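Local coordinates for putative fusidic acid resistance protein (Staphylococcus aureus, PDB 2YB5), which confers resistance to fusidic acid, probably by binding elongation factor G and helping to clear it from the ribosome, at residues I118-W123 against K196-L201; K131-K136 against D188-D193. All blocks are in the same frame, centred on the assembly; numbering follows the deposited sequence.

Interaction 1 of 2, residues I118-W123 against K196-L201. With ZN (zinc ion), chain C.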
loop_
_atom_site.group_PDB
_atom_site.type_symbol
_atom_site.label_atom_id
_atom_site.label_comp_id
_atom_site.label_asym_id
_atom_site.label_seq_id
_atom_site.Cartn_x
_atom_site.Cartn_y
_atom_site.Cartn_z
ATOM N N ILE A 118 5.053 2.705 -2.587
ATOM C CA ILE A 118 5.169 1.836 -1.422
ATOM C C ILE A 118 4.813 2.538 -0.122
ATOM O O ILE A 118 5.203 3.683 0.118
ATOM C CB ILE A 118 6.558 1.166 -1.312
ATOM C CG1 ILE A 118 7.691 2.169 -1.461
ATOM C CG2 ILE A 118 6.709 0.043 -2.340
ATOM C CD1 ILE A 118 9.032 1.578 -1.011
ATOM N N SER A 119 4.024 1.835 0.683
ATOM C CA SER A 119 3.733 2.216 2.049
ATOM C C SER A 119 4.714 1.510 2.974
ATOM O O SER A 119 4.982 1.967 4.078
ATOM C CB SER A 119 2.310 1.818 2.412
ATOM O OG SER A 119 1.384 2.582 1.660
ATOM N N TYR A 120 5.219 0.369 2.535
ATOM C CA TYR A 120 6.289 -0.293 3.259
ATOM C C TYR A 120 7.297 -0.913 2.299
ATOM O O TYR A 120 6.951 -1.298 1.182
ATOM C CB TYR A 120 5.716 -1.349 4.207
ATOM C CG TYR A 120 5.242 -2.625 3.577
ATOM C CD1 TYR A 120 6.116 -3.677 3.347
ATOM C CD2 TYR A 120 3.887 -2.806 3.258
ATOM C CE1 TYR A 120 5.664 -4.872 2.778
ATOM C CE2 TYR A 120 3.440 -3.968 2.695
ATOM C CZ TYR A 120 4.325 -5.010 2.471
ATOM O OH TYR A 120 3.864 -6.183 1.923
ATOM N N LEU A 121 8.532 -1.025 2.751
ATOM C CA LEU A 121 9.601 -1.576 1.926
ATOM C C LEU A 121 9.845 -3.036 2.277
ATOM O O LEU A 121 10.363 -3.346 3.366
ATOM C CB LEU A 121 10.886 -0.769 2.116
ATOM C CG LEU A 121 12.055 -1.199 1.234
ATOM C CD1 LEU A 121 11.627 -1.256 -0.241
ATOM C CD2 LEU A 121 13.214 -0.241 1.451
ATOM N N GLY A 122 9.486 -3.925 1.351
ATOM C CA GLY A 122 9.632 -5.349 1.560
ATOM C C GLY A 122 10.513 -5.939 0.489
ATOM O O GLY A 122 10.240 -5.761 -0.702
ATOM N N TRP A 123 11.566 -6.633 0.903
ATOM C CA TRP A 123 12.499 -7.245 -0.046
ATOM C C TRP A 123 13.021 -8.570 0.444
ATOM O O TRP A 123 13.155 -8.797 1.654
ATOM C CB TRP A 123 13.680 -6.323 -0.370
ATOM C CG TRP A 123 14.742 -6.149 0.721
ATOM C CD1 TRP A 123 15.986 -6.732 0.763
ATOM C CD2 TRP A 123 14.669 -5.290 1.868
ATOM N NE1 TRP A 123 16.679 -6.292 1.868
ATOM C CE2 TRP A 123 15.894 -5.409 2.563
ATOM C CE3 TRP A 123 13.682 -4.441 2.385
ATOM C CZ2 TRP A 123 16.147 -4.728 3.752
ATOM C CZ3 TRP A 123 13.950 -3.742 3.555
ATOM C CH2 TRP A 123 15.161 -3.902 4.229
ATOM N N LYS A 196 3.962 -5.811 -5.329
ATOM C CA LYS A 196 2.575 -6.080 -5.712
ATOM C C LYS A 196 1.623 -5.821 -4.540
ATOM O O LYS A 196 0.582 -5.180 -4.713
ATOM C CB LYS A 196 2.421 -7.513 -6.197
ATOM C CG LYS A 196 1.030 -7.843 -6.747
ATOM C CD LYS A 196 0.751 -9.342 -6.735
ATOM C CE LYS A 196 -0.644 -9.634 -7.306
ATOM N NZ LYS A 196 -1.051 -11.059 -7.151
ATOM N N CYS A 197 1.978 -6.333 -3.363
ATOM C CA CYS A 197 1.260 -6.042 -2.103
ATOM C C CYS A 197 0.993 -4.542 -1.897
ATOM O O CYS A 197 -0.128 -4.137 -1.577
ATOM C CB CYS A 197 2.075 -6.544 -0.899
ATOM S SG CYS A 197 1.176 -6.565 0.664
ATOM N N ASN A 198 2.035 -3.740 -2.082
ATOM C CA ASN A 198 1.942 -2.290 -1.890
ATOM C C ASN A 198 1.029 -1.577 -2.889
ATOM O O ASN A 198 0.520 -0.502 -2.591
ATOM C CB ASN A 198 3.329 -1.657 -1.892
ATOM C CG ASN A 198 3.982 -1.709 -0.530
ATOM O OD1 ASN A 198 3.712 -0.861 0.318
ATOM N ND2 ASN A 198 4.846 -2.714 -0.308
ATOM N N GLN A 199 0.816 -2.193 -4.057
ATOM C CA GLN A 199 -0.194 -1.726 -5.022
ATOM C C GLN A 199 -1.614 -2.003 -4.528
ATOM O O GLN A 199 -2.545 -1.299 -4.908
ATOM C CB GLN A 199 -0.003 -2.384 -6.402
ATOM C CG GLN A 199 1.310 -2.040 -7.112
ATOM C CD GLN A 199 1.393 -0.586 -7.519
ATOM O OE1 GLN A 199 1.363 0.309 -6.675
ATOM N NE2 GLN A 199 1.498 -0.334 -8.826
ATOM N N ASN A 200 -1.772 -3.026 -3.693
ATOM C CA ASN A 200 -3.074 -3.397 -3.140
ATOM C C ASN A 200 -3.375 -2.764 -1.779
ATOM O O ASN A 200 -4.532 -2.705 -1.364
ATOM C CB ASN A 200 -3.161 -4.922 -2.949
ATOM C CG ASN A 200 -2.752 -5.715 -4.194
ATOM O OD1 ASN A 200 -2.837 -5.217 -5.331
ATOM N ND2 ASN A 200 -2.299 -6.969 -3.973
ATOM N N LEU A 201 -2.341 -2.347 -1.058
ATOM C CA LEU A 201 -2.511 -1.977 0.346
ATOM C C LEU A 201 -3.156 -0.597 0.497
ATOM O O LEU A 201 -2.531 0.423 0.202
ATOM C CB LEU A 201 -1.162 -2.013 1.079
ATOM C CG LEU A 201 -1.160 -1.597 2.552
ATOM C CD1 LEU A 201 -2.113 -2.462 3.386
ATOM C CD2 LEU A 201 0.274 -1.650 3.123
HETATM ZN ZN ZN C . -0.346 -8.372 0.103
HETATM O O HOH W 1 0.104 1.058 -0.227
#

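Interaction 2 of 2, residues K131-K136 against D188-D193. With ZN (zinc ion), chain C.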
loop_
_atom_site.group_PDB
_atom_site.type_symbol
_atom_site.label_atom_id
_atom_site.label_comp_id
_atom_site.label_asym_id
_atom_site.label_seq_id
_atom_site.Cartn_x
_atom_site.Cartn_y
_atom_site.Cartn_z
ATOM N N LYS A 131 12.536 -12.563 4.173
ATOM C CA LYS A 131 12.001 -11.273 3.746
ATOM C C LYS A 131 12.224 -10.283 4.875
ATOM O O LYS A 131 12.032 -10.613 6.048
ATOM C CB LYS A 131 10.500 -11.330 3.381
ATOM C CG LYS A 131 9.899 -9.972 2.960
ATOM C CD LYS A 131 8.384 -9.975 2.835
ATOM C CE LYS A 131 7.848 -10.788 1.651
ATOM N NZ LYS A 131 8.281 -10.208 0.346
ATOM N N TYR A 132 12.642 -9.081 4.492
ATOM C CA TYR A 132 12.790 -7.951 5.384
ATOM C C TYR A 132 11.678 -6.960 5.075
ATOM O O TYR A 132 11.347 -6.755 3.903
ATOM C CB TYR A 132 14.125 -7.257 5.117
ATOM C CG TYR A 132 15.330 -8.052 5.499
ATOM C CD1 TYR A 132 15.836 -7.985 6.785
ATOM C CD2 TYR A 132 15.989 -8.850 4.575
ATOM C CE1 TYR A 132 16.943 -8.687 7.146
ATOM C CE2 TYR A 132 17.110 -9.565 4.930
ATOM C CZ TYR A 132 17.580 -9.480 6.222
ATOM O OH TYR A 132 18.696 -10.175 6.611
ATOM N N ILE A 133 11.117 -6.342 6.114
ATOM C CA ILE A 133 10.058 -5.353 5.956
ATOM C C ILE A 133 10.385 -4.126 6.796
ATOM O O ILE A 133 10.585 -4.252 7.983
ATOM C CB ILE A 133 8.680 -5.929 6.363
ATOM C CG1 ILE A 133 8.176 -6.902 5.289
ATOM C CG2 ILE A 133 7.658 -4.808 6.605
ATOM C CD1 ILE A 133 7.160 -7.958 5.804
ATOM N N VAL A 134 10.457 -2.958 6.167
ATOM C CA VAL A 134 10.733 -1.701 6.850
ATOM C C VAL A 134 9.574 -0.734 6.582
ATOM O O VAL A 134 9.023 -0.695 5.478
ATOM C CB VAL A 134 12.091 -1.087 6.396
ATOM C CG1 VAL A 134 12.291 0.329 6.940
ATOM C CG2 VAL A 134 13.258 -2.002 6.832
ATOM N N TYR A 135 9.213 0.017 7.617
ATOM C CA TYR A 135 8.098 0.956 7.593
ATOM C C TYR A 135 8.270 2.026 8.676
ATOM O O TYR A 135 9.148 1.925 9.550
ATOM C CB TYR A 135 6.769 0.208 7.798
ATOM C CG TYR A 135 6.704 -0.538 9.119
ATOM C CD1 TYR A 135 6.233 0.094 10.263
ATOM C CD2 TYR A 135 7.137 -1.859 9.231
ATOM C CE1 TYR A 135 6.181 -0.572 11.478
ATOM C CE2 TYR A 135 7.111 -2.522 10.440
ATOM C CZ TYR A 135 6.622 -1.868 11.560
ATOM O OH TYR A 135 6.572 -2.486 12.772
ATOM N N LYS A 136 7.431 3.053 8.592
ATOM C CA LYS A 136 7.328 4.083 9.627
ATOM C C LYS A 136 6.168 3.745 10.552
ATOM O O LYS A 136 5.090 3.387 10.081
ATOM C CB LYS A 136 7.067 5.444 8.996
ATOM C CG LYS A 136 8.227 6.017 8.210
ATOM C CD LYS A 136 9.352 6.503 9.104
ATOM C CE LYS A 136 10.314 7.416 8.352
ATOM N NZ LYS A 136 9.818 8.829 8.285
ATOM N N ASP A 188 2.052 -15.503 9.163
ATOM C CA ASP A 188 0.909 -15.748 8.317
ATOM C C ASP A 188 1.296 -15.669 6.854
ATOM O O ASP A 188 2.427 -15.318 6.517
ATOM C CB ASP A 188 -0.226 -14.764 8.631
ATOM C CG ASP A 188 -1.603 -15.416 8.541
ATOM O OD1 ASP A 188 -1.761 -16.407 7.797
ATOM O OD2 ASP A 188 -2.538 -14.921 9.203
ATOM N N TYR A 189 0.351 -16.016 5.992
ATOM C CA TYR A 189 0.552 -15.939 4.555
ATOM C C TYR A 189 0.430 -14.495 4.059
ATOM O O TYR A 189 -0.552 -13.818 4.336
ATOM C CB TYR A 189 -0.428 -16.868 3.815
ATOM C CG TYR A 189 -0.028 -18.340 3.941
ATOM C CD1 TYR A 189 -0.408 -19.098 5.048
ATOM C CD2 TYR A 189 0.752 -18.959 2.966
ATOM C CE1 TYR A 189 -0.035 -20.433 5.175
ATOM C CE2 TYR A 189 1.129 -20.303 3.085
ATOM C CZ TYR A 189 0.734 -21.027 4.192
ATOM O OH TYR A 189 1.105 -22.346 4.310
ATOM N N ILE A 190 1.449 -14.054 3.323
ATOM C CA ILE A 190 1.487 -12.727 2.734
ATOM C C ILE A 190 2.004 -12.784 1.293
ATOM O O ILE A 190 2.562 -13.798 0.860
ATOM C CB ILE A 190 2.387 -11.763 3.543
ATOM C CG1 ILE A 190 3.844 -12.261 3.564
ATOM C CG2 ILE A 190 1.837 -11.568 4.956
ATOM C CD1 ILE A 190 4.822 -11.329 4.307
ATOM N N CYS A 191 1.836 -11.676 0.576
ATOM C CA CYS A 191 2.306 -11.557 -0.797
ATOM C C CYS A 191 3.803 -11.856 -0.829
ATOM O O CYS A 191 4.572 -11.272 -0.076
ATOM C CB CYS A 191 2.047 -10.153 -1.340
ATOM S SG CYS A 191 0.273 -9.607 -1.514
ATOM N N TYR A 192 4.212 -12.789 -1.682
ATOM C CA TYR A 192 5.625 -13.051 -1.872
ATOM C C TYR A 192 6.348 -11.785 -2.345
ATOM O O TYR A 192 7.446 -11.468 -1.884
ATOM C CB TYR A 192 5.838 -14.151 -2.904
ATOM C CG TYR A 192 7.271 -14.609 -2.930
ATOM C CD1 TYR A 192 7.772 -15.394 -1.901
ATOM C CD2 TYR A 192 8.137 -14.226 -3.955
ATOM C CE1 TYR A 192 9.094 -15.805 -1.892
ATOM C CE2 TYR A 192 9.458 -14.639 -3.958
ATOM C CZ TYR A 192 9.930 -15.425 -2.915
ATOM O OH TYR A 192 11.229 -15.866 -2.885
ATOM N N ASP A 193 5.708 -11.087 -3.277
ATOM C CA ASP A 193 6.216 -9.853 -3.855
ATOM C C ASP A 193 5.569 -8.650 -3.151
ATOM O O ASP A 193 4.414 -8.324 -3.400
ATOM C CB ASP A 193 5.898 -9.845 -5.357
ATOM C CG ASP A 193 6.307 -8.572 -6.039
ATOM O OD1 ASP A 193 6.951 -7.711 -5.411
ATOM O OD2 ASP A 193 5.975 -8.426 -7.225
HETATM ZN ZN ZN C . -0.346 -8.372 0.103
#

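Interaction 1 of 2, residues I118-W123 against K196-L201
I118 lies against the side chain of N198, its CG2 methyl 3.7 Å from N198 CG, while the rest of the isoleucine leads off toward I113 and F195. At S119 the backbone takes over: S119 N donates to N198 OD1 over 2.7 Å, from above the amide plane. The next amide, Y120 N, reaches the same oxygen, N198 OD1, over 2.9 Å with a straighter N-H...O angle (165°), so one buried carbonyl oxygen is gripped by two consecutive N-H groups, both coming from the same face of its plane. S119 OG holds a water that it shares with the carbonyl oxygens of N198 and L201, a second, water-mediated tie between the segments.

The Y120 ring carries the rest. CG stands between the backbone N and the carbonyl carbon (chi1 76°), and one ring face receives N198 ND2, 3.5 Å above its plane and over its centre; ring and amide planes are 50° apart. That same ND2 makes a weak bond to Y120 O and another hydrogen bond to S194 O, one turn back in the helix. At the ring's edge, Y120 CD2 meets L201 CD2 at 3.8 Å, and C197 SG lies near the ring plane, 5.1 Å from the Y120 centroid. C197 SG also binds the zinc ion at 2.4 Å, with C158, C161 and C191 completing the site. The N198 amide thus bonds to the backbone of S119 and Y120 through its oxygen and, weakly, to Y120 O through its nitrogen, docking the helix that bears a zinc ligand beside the outermost strand 121-125. This is consistent with the treble-clef zinc finger, in which a knuckle (here probably C158 and C161) and the start of a helix share the metal.

Interaction 2 of 2, residues K131-K136 against D188-D193
K131 NZ is gripped by three groups: Y192 O at 2.7 Å across the contact, and, from outside it, N124 OD1 and S194 OG. The bond to Y192 O comes from well above the carbonyl plane, 44° out of it. The lysine leaves its strand with CG anti to the backbone N (chi1 178°) and stays extended as far as CD, then bends at both chi3 and chi4 to bring the ammonium over the turn that follows strand 186-191. Its aliphatic part is used as well: K131 CE rests 3.7 Å from C191 O, and the lysine and I190 side chains cross obliquely, K131 CD and CE each 4.1 Å from I190 CD1. I133, two residues on along the strand, adds a looser touch, CD1 to CD1 of I190 at 4.4 Å.

The two strand segments are not neighbours in the sheet. Their axes run at 77° to each other, 11.4 Å apart at closest approach, so side chains, chiefly that of K131, span the gap, with I149 and F210 also packing on I190. C191, next in the chain, binds the zinc ion through SG at 2.1 Å.

A buried lysine with three oxygen partners can probably keep its charge. The bond should polarise the Y192 carbonyl, whose oxygen also accepts from N124 ND2. D193 OD1, which caps F195 N, lies 6.4 Å from K131 NZ, not in contact, and could add at most a weak through-space attraction.

Interactions 1 and 2 have centres 8 Å apart and meet on both sides. Strands 121-125 and 130-136 are antiparallel neighbours, probably hydrogen-bonded from L121 N to V134 O at 2.8 Å and between W123 O and Y132 N at 2.9 Å. On the other side, strand 186-191 leads directly into helix 194-200, and C197 CB packs 3.6 Å from C191 SG beside the zinc ion they share. Residues 118-120, at the entry to strand 121-125, hold the helix in interaction 1, and K131 of strand 130-136 holds the turn before it in interaction 2. S194, which begins the helix, is shared by both contacts, its backbone oxygen by interaction 1 and its hydroxyl by interaction 2.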